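Local structure of putative glucoamylase (Bacteroides fragilis NCTC 9343, 3EU8) at residues L43-Y48 against G57-V62; G363-G368 against D381-R386. The protein is a putative glucoamylase, probably a hydrolase that releases glucose from alpha-linked glucans, although its function has not been established. All blocks are in the same frame, centred on the assembly; numbering follows the deposited sequence.

Interaction 1: L43-Y48 against G57-V62; sequences LARERY and GGPEIV. With EDO (1,2-ethanediol), chain B.
Residues 43-48 and 57-62 meet backbone to backbone at a single beta bridge, Arg45 facing Val62, where Glu46 N donates an almost straight hydrogen bond (2.9 Å, 174°) in the carbonyl plane of Ile61 O. The bridge joins 43-48 to 57-62 in what is probably an (alpha/alpha)6 barrel, as the six-hairpin clan suggests, and a type I turn from Gly58 to Ile61 brings 57-62 round to it. Two arginines then take hold of that turn through its carbonyls. Arg45, its chain extended from CG to NE, runs over Pro59 O so that NH1 bonds to it at 2.9 Å from above the carbonyl plane, while the oxygen stays in the guanidinium plane. Arg47 starts from the crowded position (chi1 69°), which with an extended chi2 lays CD against Gly57 O; the bend at chi3 then turns the guanidinium so that NH1 comes within 2.9 Å of Gly58 O. One guanidinium face lies over Gly57 CA, and a 1,2-ethanediol, probably from the crystallisation liquor, sits at the edge, its O1 taking bonds from both NH1 and NH2. A water bridges the two segments, accepting from Arg47 N and lying within hydrogen-bonding distance of Gly58 O and Ile61 O, which compete with other acceptors for its protons. Glu46 turns its carboxylate elsewhere, with OE1 bonded to Trp112 on strand 112-114. At the buried end, Leu43 and Val62 cross at about a right angle beside Trp113, CB to CB at 3.8 Å. The ring of Tyr48 meets Pro59 edge-on, CD1 lying 4.2 Å from the proline CB.

Interaction 2: G363-G368 against D381-R386; sequences GDKVFG and DWYPKR. With EDO (1,2-ethanediol), chain V; EDO (1,2-ethanediol), chain C.
One face of the Tyr383 ring carries the aliphatic chain of Lys365, whose CD sits 3.8 Å from the ring centroid and 12° off its normal in a CH-pi contact; at the ring edge, in plane, lies Asp381 OD1. The Trp382 ring has Pro384 CD over its centre. The contact packs the turn between helix 349-361 and strand 367-368 against the loop before strand 386-388. The lysine leaves the backbone in the crowded position (chi1 65°), stays extended as far as CE, and runs alongside the tyrosine pointing the same way, so CE reaches CZ and OH. Its bend at chi4 then turns NZ back to Met362 O. Val366 adds CG2 obliquely, 3.9 Å from Tyr383 CD1. The backbones are joined by water: one molecule donates to Lys365 O and Tyr383 O, another lies within hydrogen-bonding distance of Lys365 O and Pro384 O, which compete with further acceptors for its protons. A third links Asp364 O to Lys385 NZ. Gly363 O accepts from both Val366 N and Phe367 N, fixing the turn. Lysine methylenes supply apolar contact and water the polar link between backbones, so the join is probably looser than direct backbone pairing.

How the interactions relate
Interaction 1 closes before interaction 2 opens along the chain, yet their centres lie only 19 Å apart, the second farther from the middle of the protein. A small antiparallel sheet joins them: strand 47-49, entered at the end of 43-48, pairs with strand 386-388, entered at the end of 381-386. Tyr48 O packs against Arg386 CB there, and Arg386 also forms a salt bridge with Asp51. Helix 18-34 is a second shared neighbour, touched by Ala44 and Tyr48 in interaction 1 and by Phe367 in interaction 2. The pairing of 47-49 with 386-388 thus ties the N-terminal part of the chain to its C-terminal part.

Interaction 1: L43-Y48 against G57-V62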
# COMPACT_ATOMS: atom_id res chain seq x y z
N LEU A 43 10.88 -12.21 2.09
CA LEU A 43 9.74 -11.28 2.07
C LEU A 43 10.02 -10.04 2.89
O LEU A 43 11.02 -9.98 3.60
CB LEU A 43 8.46 -11.94 2.59
CG LEU A 43 7.56 -12.64 1.56
CD1 LEU A 43 8.26 -13.75 0.88
CD2 LEU A 43 6.25 -13.11 2.26
N ALA A 44 9.11 -9.08 2.79
CA ALA A 44 9.23 -7.80 3.53
C ALA A 44 8.95 -8.00 5.02
O ALA A 44 7.92 -8.53 5.41
CB ALA A 44 8.25 -6.74 2.98
N ARG A 45 9.88 -7.50 5.84
CA ARG A 45 9.70 -7.48 7.28
C ARG A 45 8.60 -6.48 7.65
O ARG A 45 8.56 -5.37 7.14
CB ARG A 45 11.00 -7.08 7.99
CG ARG A 45 12.23 -7.99 7.74
CD ARG A 45 13.42 -7.37 8.43
NE ARG A 45 14.73 -8.00 8.20
CZ ARG A 45 15.21 -9.03 8.90
NH1 ARG A 45 14.48 -9.59 9.85
NH2 ARG A 45 16.42 -9.50 8.66
N GLU A 46 7.71 -6.88 8.55
CA GLU A 46 6.63 -6.00 9.02
C GLU A 46 7.28 -4.71 9.56
O GLU A 46 6.82 -3.63 9.27
CB GLU A 46 5.84 -6.71 10.11
CG GLU A 46 4.95 -5.86 11.00
CD GLU A 46 3.85 -5.18 10.25
OE1 GLU A 46 3.59 -5.55 9.09
OE2 GLU A 46 3.24 -4.26 10.81
N ARG A 47 8.34 -4.88 10.36
CA ARG A 47 9.02 -3.77 11.06
C ARG A 47 10.53 -4.03 11.12
O ARG A 47 11.00 -5.19 11.12
CB ARG A 47 8.47 -3.64 12.46
CG ARG A 47 8.90 -4.81 13.25
CD ARG A 47 8.20 -5.00 14.47
NE ARG A 47 6.76 -5.20 14.43
CZ ARG A 47 6.11 -6.36 14.45
NH1 ARG A 47 6.71 -7.53 14.34
NH2 ARG A 47 4.80 -6.34 14.53
N TYR A 48 11.30 -2.94 11.15
CA TYR A 48 12.75 -3.02 11.24
C TYR A 48 13.28 -1.79 12.00
O TYR A 48 13.10 -0.65 11.58
CB TYR A 48 13.31 -3.07 9.85
CG TYR A 48 14.71 -3.62 9.70
CD1 TYR A 48 15.04 -4.88 10.17
CD2 TYR A 48 15.69 -2.91 9.00
CE1 TYR A 48 16.31 -5.40 9.99
CE2 TYR A 48 16.97 -3.44 8.81
CZ TYR A 48 17.27 -4.69 9.30
OH TYR A 48 18.53 -5.23 9.14
N GLY A 57 6.70 -7.46 18.99
CA GLY A 57 6.92 -8.31 17.83
C GLY A 57 8.23 -8.02 17.09
O GLY A 57 8.62 -6.88 16.95
N GLY A 58 8.87 -9.08 16.61
CA GLY A 58 10.21 -8.97 16.03
C GLY A 58 10.27 -8.73 14.54
O GLY A 58 9.28 -8.87 13.82
N PRO A 59 11.48 -8.48 14.05
CA PRO A 59 11.75 -8.25 12.66
C PRO A 59 11.67 -9.52 11.79
O PRO A 59 11.65 -9.40 10.58
CB PRO A 59 13.15 -7.64 12.68
CG PRO A 59 13.80 -8.38 13.79
CD PRO A 59 12.73 -8.52 14.84
N GLU A 60 11.57 -10.71 12.38
CA GLU A 60 11.47 -11.95 11.61
C GLU A 60 10.05 -12.19 11.04
O GLU A 60 9.86 -13.06 10.18
CB GLU A 60 11.96 -13.17 12.47
CG GLU A 60 11.02 -13.66 13.58
CD GLU A 60 11.00 -12.80 14.82
OE1 GLU A 60 11.84 -11.85 14.93
OE2 GLU A 60 10.18 -13.11 15.71
N ILE A 61 9.07 -11.44 11.55
CA ILE A 61 7.68 -11.48 11.04
C ILE A 61 7.57 -10.77 9.68
O ILE A 61 8.03 -9.64 9.52
CB ILE A 61 6.70 -10.86 12.07
CG1 ILE A 61 6.86 -11.57 13.42
CG2 ILE A 61 5.22 -10.88 11.55
CD1 ILE A 61 6.83 -13.11 13.41
N VAL A 62 6.98 -11.46 8.69
CA VAL A 62 6.89 -10.95 7.36
C VAL A 62 5.40 -10.71 7.08
O VAL A 62 4.54 -11.42 7.57
CB VAL A 62 7.61 -11.83 6.29
CG1 VAL A 62 9.19 -11.77 6.45
CG2 VAL A 62 7.14 -13.31 6.29
C1 EDO B . 3.07 -9.63 13.89
O1 EDO B . 4.25 -9.37 14.68
C2 EDO B . 1.79 -9.16 14.57
O2 EDO B . 1.66 -7.73 14.46
O HOH W 1 8.80 -7.74 11.28

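Interaction 2: G363-G368 against D381-R386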
# COMPACT_ATOMS: atom_id res chain seq x y z
N GLY A 363 17.85 15.92 7.85
CA GLY A 363 19.02 15.05 8.06
C GLY A 363 18.75 13.67 8.60
O GLY A 363 17.63 13.15 8.53
N ASP A 364 19.82 13.07 9.13
CA ASP A 364 19.86 11.74 9.73
C ASP A 364 18.71 11.38 10.67
O ASP A 364 18.40 10.22 10.87
CB ASP A 364 21.13 11.62 10.63
CG ASP A 364 22.40 11.42 9.86
OD1 ASP A 364 22.33 11.22 8.62
OD2 ASP A 364 23.46 11.45 10.51
N LYS A 365 18.17 12.37 11.36
CA LYS A 365 17.16 12.09 12.37
C LYS A 365 15.90 11.58 11.72
O LYS A 365 15.14 10.89 12.37
CB LYS A 365 16.90 13.30 13.31
CG LYS A 365 16.32 14.54 12.72
CD LYS A 365 16.13 15.63 13.79
CE LYS A 365 15.61 16.99 13.27
NZ LYS A 365 16.57 17.74 12.41
N VAL A 366 15.73 11.91 10.43
CA VAL A 366 14.55 11.55 9.63
C VAL A 366 14.83 10.68 8.40
O VAL A 366 13.99 9.86 8.03
CB VAL A 366 13.81 12.88 9.27
CG1 VAL A 366 12.77 12.72 8.18
CG2 VAL A 366 13.18 13.40 10.53
N PHE A 367 15.99 10.87 7.77
CA PHE A 367 16.37 10.18 6.56
C PHE A 367 17.49 9.21 6.85
O PHE A 367 18.65 9.60 6.98
CB PHE A 367 16.74 11.18 5.47
CG PHE A 367 16.87 10.58 4.10
CD1 PHE A 367 15.75 10.09 3.45
CD2 PHE A 367 18.12 10.51 3.46
CE1 PHE A 367 15.87 9.52 2.18
CE2 PHE A 367 18.25 9.95 2.21
CZ PHE A 367 17.12 9.45 1.56
N GLY A 368 17.14 7.94 6.99
CA GLY A 368 18.07 6.91 7.36
C GLY A 368 18.58 6.10 6.19
O GLY A 368 18.39 6.47 5.05
N ASP A 381 9.92 15.85 20.39
CA ASP A 381 11.31 15.50 20.16
C ASP A 381 11.45 13.98 19.95
O ASP A 381 12.34 13.32 20.53
CB ASP A 381 12.16 15.98 21.36
CG ASP A 381 13.66 15.99 21.08
OD1 ASP A 381 14.05 15.84 19.90
OD2 ASP A 381 14.44 16.14 22.06
N TRP A 382 10.57 13.43 19.12
CA TRP A 382 10.42 11.98 18.94
C TRP A 382 10.81 11.60 17.52
O TRP A 382 10.11 11.93 16.58
CB TRP A 382 8.97 11.56 19.25
CG TRP A 382 8.70 10.09 19.14
CD1 TRP A 382 9.11 9.12 20.01
CD2 TRP A 382 7.94 9.41 18.13
NE1 TRP A 382 8.70 7.90 19.58
CE2 TRP A 382 7.97 8.04 18.43
CE3 TRP A 382 7.26 9.84 16.98
CZ2 TRP A 382 7.32 7.08 17.64
CZ3 TRP A 382 6.63 8.89 16.20
CH2 TRP A 382 6.67 7.53 16.53
N TYR A 383 11.95 10.93 17.37
CA TYR A 383 12.53 10.63 16.05
C TYR A 383 13.01 9.17 16.02
O TYR A 383 14.20 8.92 16.11
CB TYR A 383 13.67 11.61 15.73
CG TYR A 383 13.29 13.11 15.60
CD1 TYR A 383 12.81 13.64 14.40
CD2 TYR A 383 13.45 13.99 16.67
CE1 TYR A 383 12.47 14.98 14.28
CE2 TYR A 383 13.13 15.36 16.55
CZ TYR A 383 12.63 15.84 15.35
OH TYR A 383 12.32 17.18 15.22
N PRO A 384 12.08 8.21 15.97
CA PRO A 384 12.47 6.81 15.94
C PRO A 384 13.21 6.44 14.65
O PRO A 384 12.85 6.91 13.56
CB PRO A 384 11.13 6.06 16.00
CG PRO A 384 10.16 7.00 15.39
CD PRO A 384 10.62 8.35 15.94
N LYS A 385 14.26 5.65 14.80
CA LYS A 385 15.02 5.17 13.69
C LYS A 385 14.43 3.78 13.33
O LYS A 385 15.05 2.76 13.54
CB LYS A 385 16.50 5.13 14.04
CG LYS A 385 17.10 6.50 14.31
CD LYS A 385 18.66 6.43 14.43
CE LYS A 385 19.28 7.81 14.88
NZ LYS A 385 19.51 8.75 13.75
N ARG A 386 13.19 3.80 12.85
CA ARG A 386 12.40 2.59 12.67
C ARG A 386 11.59 2.70 11.37
O ARG A 386 11.16 3.79 10.94
CB ARG A 386 11.44 2.35 13.87
CG ARG A 386 12.13 2.30 15.17
CD ARG A 386 11.24 2.10 16.35
NE ARG A 386 11.99 1.56 17.49
CZ ARG A 386 11.44 1.17 18.65
NH1 ARG A 386 10.14 1.25 18.84
NH2 ARG A 386 12.18 0.69 19.61
C1 EDO V . 13.20 9.79 20.61
O1 EDO V . 14.02 10.20 19.51
C2 EDO V . 12.49 8.47 20.33
O2 EDO V . 13.42 7.45 19.98
C1 EDO C . 21.29 9.29 4.80
O1 EDO C . 22.47 10.12 4.69
C2 EDO C . 21.62 7.94 5.41
O2 EDO C . 21.49 7.96 6.83
O HOH W 2 19.70 7.79 10.81
O HOH W 3 12.36 9.77 12.81
O HOH W 4 16.26 9.75 14.64